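Local coordinates for endoglucanase FnCel5A (PDB 3NCO), which probably hydrolyses internal beta-1,4-glucosidic linkages of cellulose, as an endoglucanase of glycoside hydrolase family 5, at residues T152-L157 with D177-S182; R188-V193 with I198-H203; V226-E229 with E234-Q237; A267-R272 with E311-S316. All coordinates share one frame; numbering follows the deposited sequence.

Contact 1: T152-L157 with D177-S182; sequences TKWNEL and DVPNWS. With PO4 (phosphate ion), chain E.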
loop_
_atom_site.group_PDB
_atom_site.type_symbol
_atom_site.label_atom_id
_atom_site.label_comp_id
_atom_site.label_asym_id
_atom_site.label_seq_id
_atom_site.Cartn_x
_atom_site.Cartn_y
_atom_site.Cartn_z
ATOM N N THR A 152 0.733 -18.546 7.764
ATOM C CA THR A 152 0.158 -19.056 9.018
ATOM C C THR A 152 0.275 -18.103 10.199
ATOM O O THR A 152 -0.699 -17.894 10.933
ATOM C CB THR A 152 0.792 -20.434 9.320
ATOM O OG1 THR A 152 0.491 -21.326 8.240
ATOM C CG2 THR A 152 0.356 -21.045 10.682
ATOM N N LYS A 153 1.460 -17.548 10.416
ATOM C CA LYS A 153 1.655 -16.633 11.551
ATOM C C LYS A 153 0.851 -15.380 11.318
ATOM O O LYS A 153 0.309 -14.789 12.257
ATOM C CB LYS A 153 3.128 -16.236 11.627
ATOM C CG LYS A 153 4.048 -17.392 12.028
ATOM C CD LYS A 153 4.017 -17.711 13.525
ATOM C CE LYS A 153 5.130 -18.689 13.970
ATOM N NZ LYS A 153 4.683 -19.054 15.367
ATOM N N TRP A 154 0.800 -14.938 10.065
ATOM C CA TRP A 154 0.035 -13.747 9.780
ATOM C C TRP A 154 -1.437 -13.978 9.996
ATOM O O TRP A 154 -2.122 -13.103 10.502
ATOM C CB TRP A 154 0.327 -13.345 8.356
ATOM C CG TRP A 154 -0.453 -12.244 7.825
ATOM C CD1 TRP A 154 -1.201 -12.302 6.693
ATOM C CD2 TRP A 154 -0.553 -10.885 8.336
ATOM N NE1 TRP A 154 -1.786 -11.067 6.458
ATOM C CE2 TRP A 154 -1.367 -10.173 7.416
ATOM C CE3 TRP A 154 0.031 -10.195 9.407
ATOM C CZ2 TRP A 154 -1.695 -8.807 7.585
ATOM C CZ3 TRP A 154 -0.266 -8.813 9.568
ATOM C CH2 TRP A 154 -1.154 -8.159 8.670
ATOM N N ASN A 155 -1.933 -15.148 9.625
ATOM C CA ASN A 155 -3.340 -15.437 9.756
ATOM C C ASN A 155 -3.682 -15.436 11.246
ATOM O O ASN A 155 -4.830 -15.158 11.637
ATOM C CB ASN A 155 -3.636 -16.830 9.156
ATOM C CG ASN A 155 -3.821 -16.769 7.671
ATOM O OD1 ASN A 155 -4.173 -15.728 7.164
ATOM N ND2 ASN A 155 -3.556 -17.845 6.973
ATOM N N GLU A 156 -2.686 -15.767 12.067
ATOM C CA GLU A 156 -2.867 -15.778 13.521
ATOM C C GLU A 156 -2.791 -14.386 14.145
ATOM O O GLU A 156 -3.553 -14.050 15.081
ATOM C CB GLU A 156 -1.874 -16.729 14.211
ATOM C CG GLU A 156 -2.099 -18.208 13.759
ATOM C CD GLU A 156 -0.950 -19.207 14.087
ATOM O OE1 GLU A 156 -1.207 -20.447 13.968
ATOM O OE2 GLU A 156 0.190 -18.788 14.401
ATOM N N LEU A 157 -1.854 -13.578 13.617
ATOM C CA LEU A 157 -1.573 -12.267 14.141
ATOM C C LEU A 157 -2.572 -11.152 13.794
ATOM O O LEU A 157 -3.003 -10.396 14.672
ATOM C CB LEU A 157 -0.140 -11.850 13.684
ATOM C CG LEU A 157 0.301 -10.440 14.082
ATOM C CD1 LEU A 157 0.259 -10.294 15.599
ATOM C CD2 LEU A 157 1.730 -10.179 13.564
ATOM N N ASP A 177 -3.187 -7.254 4.122
ATOM C CA ASP A 177 -2.246 -7.642 3.058
ATOM C C ASP A 177 -2.129 -9.139 2.890
ATOM O O ASP A 177 -2.117 -9.883 3.827
ATOM C CB ASP A 177 -0.829 -7.109 3.358
ATOM C CG ASP A 177 -0.724 -5.544 3.092
ATOM O OD1 ASP A 177 -1.669 -4.809 3.493
ATOM O OD2 ASP A 177 0.320 -5.069 2.564
ATOM N N VAL A 178 -2.019 -9.515 1.646
ATOM C CA VAL A 178 -1.618 -10.875 1.240
ATOM C C VAL A 178 -0.193 -11.116 1.766
ATOM O O VAL A 178 0.640 -10.178 1.740
ATOM C CB VAL A 178 -1.706 -10.908 -0.298
ATOM C CG1 VAL A 178 -1.097 -12.210 -0.778
ATOM C CG2 VAL A 178 -3.192 -10.836 -0.651
ATOM N N PRO A 179 0.089 -12.343 2.255
ATOM C CA PRO A 179 1.419 -12.639 2.845
ATOM C C PRO A 179 2.456 -12.895 1.737
ATOM O O PRO A 179 2.178 -12.620 0.553
ATOM C CB PRO A 179 1.169 -13.855 3.738
ATOM C CG PRO A 179 0.003 -14.568 3.043
ATOM C CD PRO A 179 -0.815 -13.524 2.285
ATOM N N ASN A 180 3.669 -13.339 2.130
ATOM C CA ASN A 180 4.778 -13.555 1.181
ATOM C C ASN A 180 4.985 -12.356 0.251
ATOM O O ASN A 180 4.942 -12.450 -0.986
ATOM C CB ASN A 180 4.600 -14.850 0.393
ATOM C CG ASN A 180 5.922 -15.537 0.120
ATOM O OD1 ASN A 180 6.299 -16.489 0.813
ATOM N ND2 ASN A 180 6.634 -15.064 -0.901
ATOM N N TRP A 181 5.234 -11.219 0.889
ATOM C CA TRP A 181 5.461 -9.947 0.164
ATOM C C TRP A 181 4.234 -9.449 -0.594
ATOM O O TRP A 181 4.384 -8.581 -1.488
ATOM C CB TRP A 181 6.619 -10.076 -0.836
ATOM C CG TRP A 181 7.818 -10.582 -0.231
ATOM C CD1 TRP A 181 8.406 -11.827 -0.425
ATOM C CD2 TRP A 181 8.641 -9.888 0.674
ATOM N NE1 TRP A 181 9.541 -11.919 0.314
ATOM C CE2 TRP A 181 9.722 -10.747 0.998
ATOM C CE3 TRP A 181 8.600 -8.621 1.229
ATOM C CZ2 TRP A 181 10.727 -10.377 1.872
ATOM C CZ3 TRP A 181 9.607 -8.247 2.116
ATOM C CH2 TRP A 181 10.664 -9.116 2.411
ATOM N N SER A 182 3.053 -10.016 -0.305
ATOM C CA SER A 182 1.821 -9.580 -0.978
ATOM C C SER A 182 1.835 -9.906 -2.501
ATOM O O SER A 182 1.106 -9.308 -3.306
ATOM C CB SER A 182 1.505 -8.109 -0.560
ATOM O OG SER A 182 1.539 -8.063 0.893
HETATM P P PO4 E . -2.987 -21.655 8.139
HETATM O O1 PO4 E . -2.495 -21.567 6.703
HETATM O O2 PO4 E . -4.264 -22.489 8.245
HETATM O O3 PO4 E . -1.868 -22.352 8.912
HETATM O O4 PO4 E . -3.380 -20.267 8.672
#
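A buried polar and apolar contact joins W154, near the start of helix 151-168, to D177 and P179, where strand 174-177 gives way to the loop after it. The indole of W154 supplies both parts. Its NE1 donates to the backbone O of D177 at 2.9 Å; the bond is bent, with an N-H...O angle of 132°, and the acceptor stands 31° out of the ring plane. Next to this bond, CD1 lies 4.1 Å from CB of P179, the two side chains crossing at about a right angle. With chi1 at 174°, the indole swings away from the backbone N and leaves the helix toward the strand. In a beta/alpha barrel such as this, the helix following strand 137-140 packs outside the parallel sheet, and here tryptophan is apt because it combines bulk for the core with one N-H for a buried carbonyl. The carboxylate of D177 turns elsewhere, its OD2 accepting from N of E144. On another side of the helix a phosphate ion, probably from the crystallisation liquor, is held by OG1 of T152 (2.7 Å to O3) and ND2 of N155 (3.0 Å to O4). The amide of N155 is fixed further by the loop beyond: OD1 accepts from N of K191, and ND2 also donates to O of E189.

Contact 2: R188-V193 with I198-H203; sequences RELKLV and IIVSFH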
loop_
_atom_site.group_PDB
_atom_site.type_symbol
_atom_site.label_atom_id
_atom_site.label_comp_id
_atom_site.label_asym_id
_atom_site.label_seq_id
_atom_site.Cartn_x
_atom_site.Cartn_y
_atom_site.Cartn_z
ATOM N N ARG A 188 -4.331 -17.290 -1.966
ATOM C CA ARG A 188 -5.048 -18.432 -1.453
ATOM C C ARG A 188 -4.575 -18.835 -0.066
ATOM O O ARG A 188 -5.198 -19.681 0.566
ATOM C CB ARG A 188 -4.880 -19.625 -2.409
ATOM C CG ARG A 188 -3.377 -20.027 -2.646
ATOM C CD ARG A 188 -3.307 -21.192 -3.665
ATOM N NE ARG A 188 -2.027 -21.905 -3.777
ATOM C CZ ARG A 188 -0.995 -21.614 -4.593
ATOM N NH1 ARG A 188 0.074 -22.433 -4.559
ATOM N NH2 ARG A 188 -0.971 -20.526 -5.411
ATOM N N GLU A 189 -3.453 -18.282 0.403
ATOM C CA GLU A 189 -2.943 -18.667 1.721
ATOM C C GLU A 189 -3.582 -17.808 2.775
ATOM O O GLU A 189 -3.459 -18.097 3.930
ATOM C CB GLU A 189 -1.408 -18.469 1.808
ATOM C CG GLU A 189 -0.608 -19.107 0.679
ATOM C CD GLU A 189 -0.574 -20.610 0.712
ATOM O OE1 GLU A 189 -0.983 -21.221 1.735
ATOM O OE2 GLU A 189 -0.124 -21.191 -0.306
ATOM N N LEU A 190 -4.238 -16.724 2.371
ATOM C CA LEU A 190 -4.809 -15.790 3.357
ATOM C C LEU A 190 -6.114 -16.347 3.896
ATOM O O LEU A 190 -6.994 -16.724 3.105
ATOM C CB LEU A 190 -5.046 -14.438 2.681
ATOM C CG LEU A 190 -5.550 -13.267 3.496
ATOM C CD1 LEU A 190 -4.624 -12.960 4.687
ATOM C CD2 LEU A 190 -5.734 -12.022 2.575
ATOM N N LYS A 191 -6.241 -16.413 5.234
ATOM C CA LYS A 191 -7.494 -16.827 5.893
ATOM C C LYS A 191 -8.222 -15.582 6.407
ATOM O O LYS A 191 -7.650 -14.810 7.188
ATOM C CB LYS A 191 -7.210 -17.792 7.040
ATOM C CG LYS A 191 -8.431 -18.264 7.697
ATOM C CD LYS A 191 -8.161 -18.860 9.072
ATOM C CE LYS A 191 -7.495 -20.217 8.961
ATOM N NZ LYS A 191 -7.256 -20.687 10.360
ATOM N N LEU A 192 -9.468 -15.396 5.974
ATOM C CA LEU A 192 -10.225 -14.195 6.341
ATOM C C LEU A 192 -10.877 -14.355 7.725
ATOM O O LEU A 192 -10.685 -15.381 8.403
ATOM C CB LEU A 192 -11.199 -13.792 5.220
ATOM C CG LEU A 192 -10.509 -13.408 3.911
ATOM C CD1 LEU A 192 -11.532 -13.040 2.853
ATOM C CD2 LEU A 192 -9.612 -12.176 4.184
ATOM N N VAL A 193 -11.522 -13.322 8.194
ATOM C CA VAL A 193 -12.297 -13.377 9.432
ATOM C C VAL A 193 -13.668 -12.819 9.080
ATOM O O VAL A 193 -13.844 -12.245 8.007
ATOM C CB VAL A 193 -11.646 -12.541 10.543
ATOM C CG1 VAL A 193 -10.301 -13.202 10.955
ATOM C CG2 VAL A 193 -11.447 -11.140 10.101
ATOM N N ILE A 198 -13.531 -5.144 5.928
ATOM C CA ILE A 198 -12.147 -5.383 5.511
ATOM C C ILE A 198 -12.001 -5.331 3.970
ATOM O O ILE A 198 -12.959 -5.607 3.243
ATOM C CB ILE A 198 -11.540 -6.692 6.084
ATOM C CG1 ILE A 198 -12.374 -7.917 5.701
ATOM C CG2 ILE A 198 -11.392 -6.572 7.618
ATOM C CD1 ILE A 198 -11.551 -9.292 5.890
ATOM N N ILE A 199 -10.786 -5.006 3.533
ATOM C CA ILE A 199 -10.419 -5.082 2.120
ATOM C C ILE A 199 -9.109 -5.840 2.052
ATOM O O ILE A 199 -8.229 -5.630 2.894
ATOM C CB ILE A 199 -10.213 -3.641 1.572
ATOM C CG1 ILE A 199 -11.577 -2.906 1.565
ATOM C CG2 ILE A 199 -9.637 -3.617 0.143
ATOM C CD1 ILE A 199 -11.482 -1.431 1.201
ATOM N N VAL A 200 -8.951 -6.682 1.029
ATOM C CA VAL A 200 -7.688 -7.444 0.943
ATOM C C VAL A 200 -6.830 -6.723 -0.077
ATOM O O VAL A 200 -7.343 -6.187 -1.077
ATOM C CB VAL A 200 -7.998 -8.927 0.488
ATOM C CG1 VAL A 200 -6.749 -9.642 0.022
ATOM C CG2 VAL A 200 -8.694 -9.690 1.636
ATOM N N SER A 201 -5.521 -6.678 0.178
ATOM C CA SER A 201 -4.625 -6.014 -0.771
ATOM C C SER A 201 -3.455 -6.879 -1.230
ATOM O O SER A 201 -2.845 -7.552 -0.418
ATOM C CB SER A 201 -4.097 -4.741 -0.114
ATOM O OG SER A 201 -3.201 -4.091 -0.976
ATOM N N PHE A 202 -3.128 -6.798 -2.530
ATOM C CA PHE A 202 -1.878 -7.442 -3.037
ATOM C C PHE A 202 -1.068 -6.383 -3.742
ATOM O O PHE A 202 -1.590 -5.289 -3.959
ATOM C CB PHE A 202 -2.131 -8.655 -3.962
ATOM C CG PHE A 202 -2.626 -8.296 -5.366
ATOM C CD1 PHE A 202 -1.830 -8.532 -6.482
ATOM C CD2 PHE A 202 -3.928 -7.775 -5.556
ATOM C CE1 PHE A 202 -2.323 -8.226 -7.801
ATOM C CE2 PHE A 202 -4.402 -7.458 -6.838
ATOM C CZ PHE A 202 -3.603 -7.685 -7.937
ATOM N N HIS A 203 0.204 -6.665 -3.956
ATOM C CA HIS A 203 1.078 -5.769 -4.682
ATOM C C HIS A 203 1.532 -6.442 -5.949
ATOM O O HIS A 203 1.675 -7.668 -5.975
ATOM C CB HIS A 203 2.289 -5.461 -3.843
ATOM C CG HIS A 203 1.944 -4.733 -2.586
ATOM N ND1 HIS A 203 2.877 -4.446 -1.628
ATOM C CD2 HIS A 203 0.769 -4.226 -2.159
ATOM C CE1 HIS A 203 2.292 -3.774 -0.645
ATOM N NE2 HIS A 203 1.006 -3.632 -0.946
#
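L190 and L192, in the loop that leads to strand 198-204, lay their methyl groups against V200 and I198 of that strand. The tight part centres on V200. CD2 of L190 meets its CG1 tip to tip at 3.6 Å, while its CG2 lies between CD2 of L192, at 3.7 Å, and the same L190 methyl, at 3.9 Å. The L192 methyl also rests 3.9 Å from CD1 of I198, a pair whose side chains cross obliquely. The rotation of I198 about chi1 (57°), with CD1 then extended (chi2 163°), brings that methyl up to the leucine. Beta-branched residues suit an extended strand, and alternation along it turns I198 and V200 to the loop and I199 and S201 away, as expected for a strand of a beta/alpha barrel. Packing slackens toward V193, which is partly exposed like L192 and offers I198 CD1 little more than its backbone O, 4.3 Å off. L190, by contrast, is buried and also touches W154 and I176. With no hydrogen bond between the two segments, shape and hydrophobic burial hold them together; directional bonding of the loop comes from elsewhere, as where K191 O accepts from OH of Y158.

Contact 3: V226-E229 with E234-Q237; sequences VKWE and EVEQ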
loop_
_atom_site.group_PDB
_atom_site.type_symbol
_atom_site.label_atom_id
_atom_site.label_comp_id
_atom_site.label_asym_id
_atom_site.label_seq_id
_atom_site.Cartn_x
_atom_site.Cartn_y
_atom_site.Cartn_z
ATOM N N VAL A 226 15.883 -4.719 -19.965
ATOM C CA VAL A 226 14.782 -5.673 -20.114
ATOM C C VAL A 226 13.542 -4.884 -20.581
ATOM O O VAL A 226 13.144 -3.928 -19.936
ATOM C CB VAL A 226 14.516 -6.432 -18.772
ATOM C CG1 VAL A 226 13.272 -7.284 -18.880
ATOM C CG2 VAL A 226 15.753 -7.253 -18.430
ATOM N N LYS A 227 12.940 -5.272 -21.711
ATOM C CA LYS A 227 11.807 -4.525 -22.215
ATOM C C LYS A 227 10.449 -5.084 -21.770
ATOM O O LYS A 227 10.338 -6.214 -21.322
ATOM C CB LYS A 227 11.857 -4.453 -23.749
ATOM C CG LYS A 227 13.120 -3.701 -24.231
ATOM C CD LYS A 227 13.248 -3.698 -25.734
ATOM C CE LYS A 227 13.674 -5.090 -26.227
ATOM N NZ LYS A 227 14.677 -5.002 -27.334
ATOM N N TRP A 228 9.416 -4.279 -21.942
ATOM C CA TRP A 228 8.065 -4.777 -21.813
ATOM C C TRP A 228 7.274 -4.072 -22.917
ATOM O O TRP A 228 7.126 -2.853 -22.911
ATOM C CB TRP A 228 7.513 -4.501 -20.398
ATOM C CG TRP A 228 6.220 -5.315 -20.120
ATOM C CD1 TRP A 228 6.150 -6.536 -19.513
ATOM C CD2 TRP A 228 4.871 -4.971 -20.498
ATOM N NE1 TRP A 228 4.836 -6.970 -19.478
ATOM C CE2 TRP A 228 4.032 -6.025 -20.058
ATOM C CE3 TRP A 228 4.284 -3.851 -21.110
ATOM C CZ2 TRP A 228 2.621 -6.007 -20.240
ATOM C CZ3 TRP A 228 2.880 -3.834 -21.327
ATOM C CH2 TRP A 228 2.066 -4.915 -20.885
ATOM N N GLU A 229 6.756 -4.848 -23.874
ATOM C CA GLU A 229 6.328 -4.267 -25.159
ATOM C C GLU A 229 4.838 -4.229 -25.429
ATOM O O GLU A 229 4.383 -3.777 -26.517
ATOM C CB GLU A 229 7.066 -4.978 -26.291
ATOM C CG GLU A 229 8.553 -4.787 -26.133
ATOM C CD GLU A 229 9.286 -5.543 -27.171
ATOM O OE1 GLU A 229 9.468 -4.944 -28.256
ATOM O OE2 GLU A 229 9.633 -6.725 -26.926
ATOM N N GLU A 234 2.379 -10.874 -23.283
ATOM C CA GLU A 234 2.780 -10.091 -22.104
ATOM C C GLU A 234 1.561 -9.586 -21.326
ATOM O O GLU A 234 1.481 -9.667 -20.071
ATOM C CB GLU A 234 3.643 -8.922 -22.586
ATOM C CG GLU A 234 5.007 -9.371 -23.034
ATOM C CD GLU A 234 5.845 -8.225 -23.565
ATOM O OE1 GLU A 234 5.315 -7.459 -24.412
ATOM O OE2 GLU A 234 7.012 -8.090 -23.116
ATOM N N VAL A 235 0.584 -9.076 -22.064
ATOM C CA VAL A 235 -0.698 -8.650 -21.465
ATOM C C VAL A 235 -1.457 -9.831 -20.813
ATOM O O VAL A 235 -1.992 -9.714 -19.708
ATOM C CB VAL A 235 -1.583 -7.970 -22.551
ATOM C CG1 VAL A 235 -2.958 -7.529 -21.966
ATOM C CG2 VAL A 235 -0.813 -6.798 -23.194
ATOM N N GLU A 236 -1.503 -10.963 -21.501
ATOM C CA GLU A 236 -2.169 -12.147 -20.992
ATOM C C GLU A 236 -1.502 -12.660 -19.706
ATOM O O GLU A 236 -2.186 -13.170 -18.814
ATOM C CB GLU A 236 -2.223 -13.248 -22.084
ATOM C CG GLU A 236 -2.951 -14.508 -21.621
ATOM C CD GLU A 236 -4.311 -14.213 -20.968
ATOM O OE1 GLU A 236 -5.065 -13.342 -21.472
ATOM O OE2 GLU A 236 -4.615 -14.858 -19.940
ATOM N N GLN A 237 -0.177 -12.531 -19.571
ATOM C CA GLN A 237 0.454 -12.937 -18.286
ATOM C C GLN A 237 -0.165 -12.172 -17.123
ATOM O O GLN A 237 -0.467 -12.759 -16.072
ATOM C CB GLN A 237 1.990 -12.720 -18.278
ATOM C CG GLN A 237 2.822 -13.645 -19.219
ATOM C CD GLN A 237 3.157 -14.997 -18.551
ATOM O OE1 GLN A 237 3.556 -15.023 -17.363
ATOM N NE2 GLN A 237 2.980 -16.113 -19.288
HETATM O O HOH W 1 3.763 -9.426 -18.499
#
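The indole of W228 has the side chain of E234 over one face and a water at its edge. CB of E234 stands 3.5 Å above the ring plane, offset toward the rim, and OE2 lies over the same ring farther along, 4.0 Å from CD1. The glutamate chain is extended beyond CG (chi2 178°), which lets it run along the indole, the two side chains sliding past each other in opposite directions with carboxylate and ring planes only 17° apart. In the ring plane, NE1 of W228 donates to the water at 2.9 Å, and the water in turn donates to the backbone O of E234. Elsewhere on the ring, CH2 meets CG2 of V235 at 4.1 Å, the side chains crossing at about a right angle.

The contact closes the end of the long connection from strand 198-204 to helix 232-252, one of the strand-to-helix loops of the beta/alpha barrel. E234 lies in the first turn of that helix, and its OE1 accepts from N of K231, just ahead of it. OE1 also takes N of E229 at 3.0 Å, on the syn side, while OE2 forms a weak bond to the same N at 3.3 Å. Glutamate fits here because its two oxygens can serve backbone N-H groups of the loop while its methylenes cover the indole. OE2 of E229 comes 4.8 Å from OE2 of E234; the like charges would probably raise the pKa of one of the pair a little, an effect the N-H groups on E234 would oppose. Outside the two segments, W275 meets W228 edge-to-face and F210 also touches its ring.

Contact 4: A267-R272 with E311-S316; sequences ADMESR and EPLTTS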
loop_
_atom_site.group_PDB
_atom_site.type_symbol
_atom_site.label_atom_id
_atom_site.label_comp_id
_atom_site.label_asym_id
_atom_site.label_seq_id
_atom_site.Cartn_x
_atom_site.Cartn_y
_atom_site.Cartn_z
ATOM N N ALA A 267 14.330 0.983 -15.908
ATOM C CA ALA A 267 13.587 0.454 -17.047
ATOM C C ALA A 267 13.389 1.570 -18.083
ATOM O O ALA A 267 13.258 2.767 -17.740
ATOM C CB ALA A 267 12.207 -0.093 -16.573
ATOM N N ASP A 268 13.359 1.211 -19.364
ATOM C CA ASP A 268 13.216 2.268 -20.363
ATOM C C ASP A 268 11.804 2.876 -20.271
ATOM O O ASP A 268 10.843 2.179 -19.935
ATOM C CB ASP A 268 13.520 1.742 -21.760
ATOM C CG ASP A 268 12.398 0.869 -22.304
ATOM O OD1 ASP A 268 12.436 -0.356 -22.052
ATOM O OD2 ASP A 268 11.507 1.415 -23.007
HETATM N N MSE A 269 11.671 4.165 -20.587
HETATM C CA MSE A 269 10.421 4.858 -20.287
HETATM C C MSE A 269 9.209 4.277 -21.051
HETATM O O MSE A 269 8.105 4.151 -20.476
HETATM C CB MSE A 269 10.548 6.365 -20.505
HETATM C CG MSE A 269 9.305 7.171 -20.204
HETATM SE SE MSE A 269 8.835 6.976 -18.309
HETATM C CE MSE A 269 10.165 8.214 -17.523
ATOM N N GLU A 270 9.384 3.994 -22.341
ATOM C CA GLU A 270 8.214 3.483 -23.095
ATOM C C GLU A 270 7.707 2.185 -22.500
ATOM O O GLU A 270 6.492 2.045 -22.303
ATOM C CB GLU A 270 8.400 3.385 -24.613
ATOM C CG GLU A 270 7.027 3.012 -25.311
ATOM C CD GLU A 270 6.817 3.570 -26.726
ATOM O OE1 GLU A 270 5.657 3.444 -27.258
ATOM O OE2 GLU A 270 7.789 4.126 -27.302
ATOM N N SER A 271 8.631 1.267 -22.175
ATOM C CA SER A 271 8.214 0.060 -21.424
ATOM C C SER A 271 7.461 0.371 -20.128
ATOM O O SER A 271 6.423 -0.220 -19.855
ATOM C CB SER A 271 9.377 -0.896 -21.135
ATOM O OG SER A 271 9.952 -1.399 -22.330
ATOM N N ARG A 272 7.958 1.320 -19.345
ATOM C CA ARG A 272 7.318 1.683 -18.082
ATOM C C ARG A 272 5.891 2.167 -18.323
ATOM O O ARG A 272 4.931 1.801 -17.595
ATOM C CB ARG A 272 8.125 2.783 -17.398
ATOM C CG ARG A 272 9.410 2.271 -16.819
ATOM C CD ARG A 272 10.221 3.369 -16.213
ATOM N NE ARG A 272 9.690 3.733 -14.913
ATOM C CZ ARG A 272 9.810 4.942 -14.351
ATOM N NH1 ARG A 272 10.471 5.915 -14.973
ATOM N NH2 ARG A 272 9.292 5.156 -13.126
ATOM N N GLU A 311 5.106 12.726 -17.774
ATOM C CA GLU A 311 4.045 12.312 -18.683
ATOM C C GLU A 311 4.671 11.654 -19.909
ATOM O O GLU A 311 5.738 12.080 -20.367
ATOM C CB GLU A 311 3.236 13.535 -19.162
ATOM C CG GLU A 311 2.366 14.189 -18.101
ATOM C CD GLU A 311 1.211 13.317 -17.604
ATOM O OE1 GLU A 311 0.996 12.222 -18.163
ATOM O OE2 GLU A 311 0.514 13.738 -16.652
ATOM N N PRO A 312 3.979 10.659 -20.485
ATOM C CA PRO A 312 2.663 10.131 -20.088
ATOM C C PRO A 312 2.642 9.058 -18.989
ATOM O O PRO A 312 1.582 8.447 -18.764
ATOM C CB PRO A 312 2.128 9.541 -21.404
ATOM C CG PRO A 312 3.365 9.062 -22.102
ATOM C CD PRO A 312 4.471 10.020 -21.721
ATOM N N LEU A 313 3.769 8.843 -18.306
ATOM C CA LEU A 313 3.762 7.859 -17.216
ATOM C C LEU A 313 2.626 8.117 -16.226
ATOM O O LEU A 313 1.977 7.157 -15.779
ATOM C CB LEU A 313 5.093 7.804 -16.460
ATOM C CG LEU A 313 5.215 6.671 -15.421
ATOM C CD1 LEU A 313 5.103 5.319 -16.107
ATOM C CD2 LEU A 313 6.565 6.818 -14.715
ATOM N N THR A 314 2.424 9.385 -15.849
ATOM C CA THR A 314 1.389 9.704 -14.839
ATOM C C THR A 314 0.026 9.335 -15.356
ATOM O O THR A 314 -0.789 8.748 -14.640
ATOM C CB THR A 314 1.473 11.181 -14.370
ATOM O OG1 THR A 314 2.752 11.385 -13.747
ATOM C CG2 THR A 314 0.350 11.533 -13.386
ATOM N N THR A 315 -0.211 9.684 -16.619
ATOM C CA THR A 315 -1.487 9.299 -17.259
ATOM C C THR A 315 -1.648 7.769 -17.321
ATOM O O THR A 315 -2.750 7.239 -17.136
ATOM C CB THR A 315 -1.606 9.963 -18.647
ATOM O OG1 THR A 315 -1.519 11.388 -18.472
ATOM C CG2 THR A 315 -2.932 9.603 -19.317
ATOM N N SER A 316 -0.550 7.057 -17.554
ATOM C CA SER A 316 -0.597 5.566 -17.448
ATOM C C SER A 316 -1.087 5.047 -16.107
ATOM O O SER A 316 -1.857 4.068 -16.071
ATOM C CB SER A 316 0.767 4.918 -17.719
ATOM O OG SER A 316 1.068 4.995 -19.125
#
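Two helix beginnings approach each other here, with R272 and L313 the closest pair, their CA atoms 7.2 Å apart. Both belong to the outer helical layer of the beta/alpha barrel: helix 269-285 follows strand 256-261, and the short helix 313-318 comes after the last barrel strand, 289-292. L313 is the residue that bridges them. Its CD2 sits over one face of the R272 guanidinium, 3.5 Å above the plane and displaced toward the rim, with NH2 the nearest atom at 3.6 Å. Its CD1 turns instead to the backbone, 3.8 Å from O of R272. The arginine chain bends at chi3 (78°), and NE donates to O of A263, which helps to set the group in place. Because a guanidinium directs its hydrogen bonds outward in its own plane, its face can accept an apolar group, so leucine is a natural neighbour. At the more exposed border, SE of M269, a selenomethionine, makes a looser contact with CD2 of L313 at 4.3 Å.

Each helix start is also secured within its own segment. D268 is the N-cap of helix 269-285: its OD2 accepts from N of S271 at 3.0 Å, from above the carboxylate plane, and its OD1 accepts from OG of the same serine. P312, preceded by a cis peptide bond, holds the N-cap position of the second helix, and there the residue before it does the bonding. OE1 of E311 takes T315 OG1 at 2.7 Å and T315 N at 3.2 Å, from opposite faces of the carboxylate.

Overall arrangement
From the N terminus the contacts follow in series, and none crosses or encloses another. Contact 1 closes the loop through helix 151-168 and strand 174-177. Contact 2 then folds the loop before strand 198-204 back on that strand. The two adjoin, with centres about 8 Å apart, and are joined by S182 O with N of H203, probably a hydrogen bond. Contact 3 seals the short turn into helix 232-252, and contact 4 spans the longest interval, bringing the starts of helices 269-285 and 313-318 together. Contacts 3 and 4 also adjoin, through W228 N and S271 OG, whereas contact 4 lies across the chain's centre from contact 1.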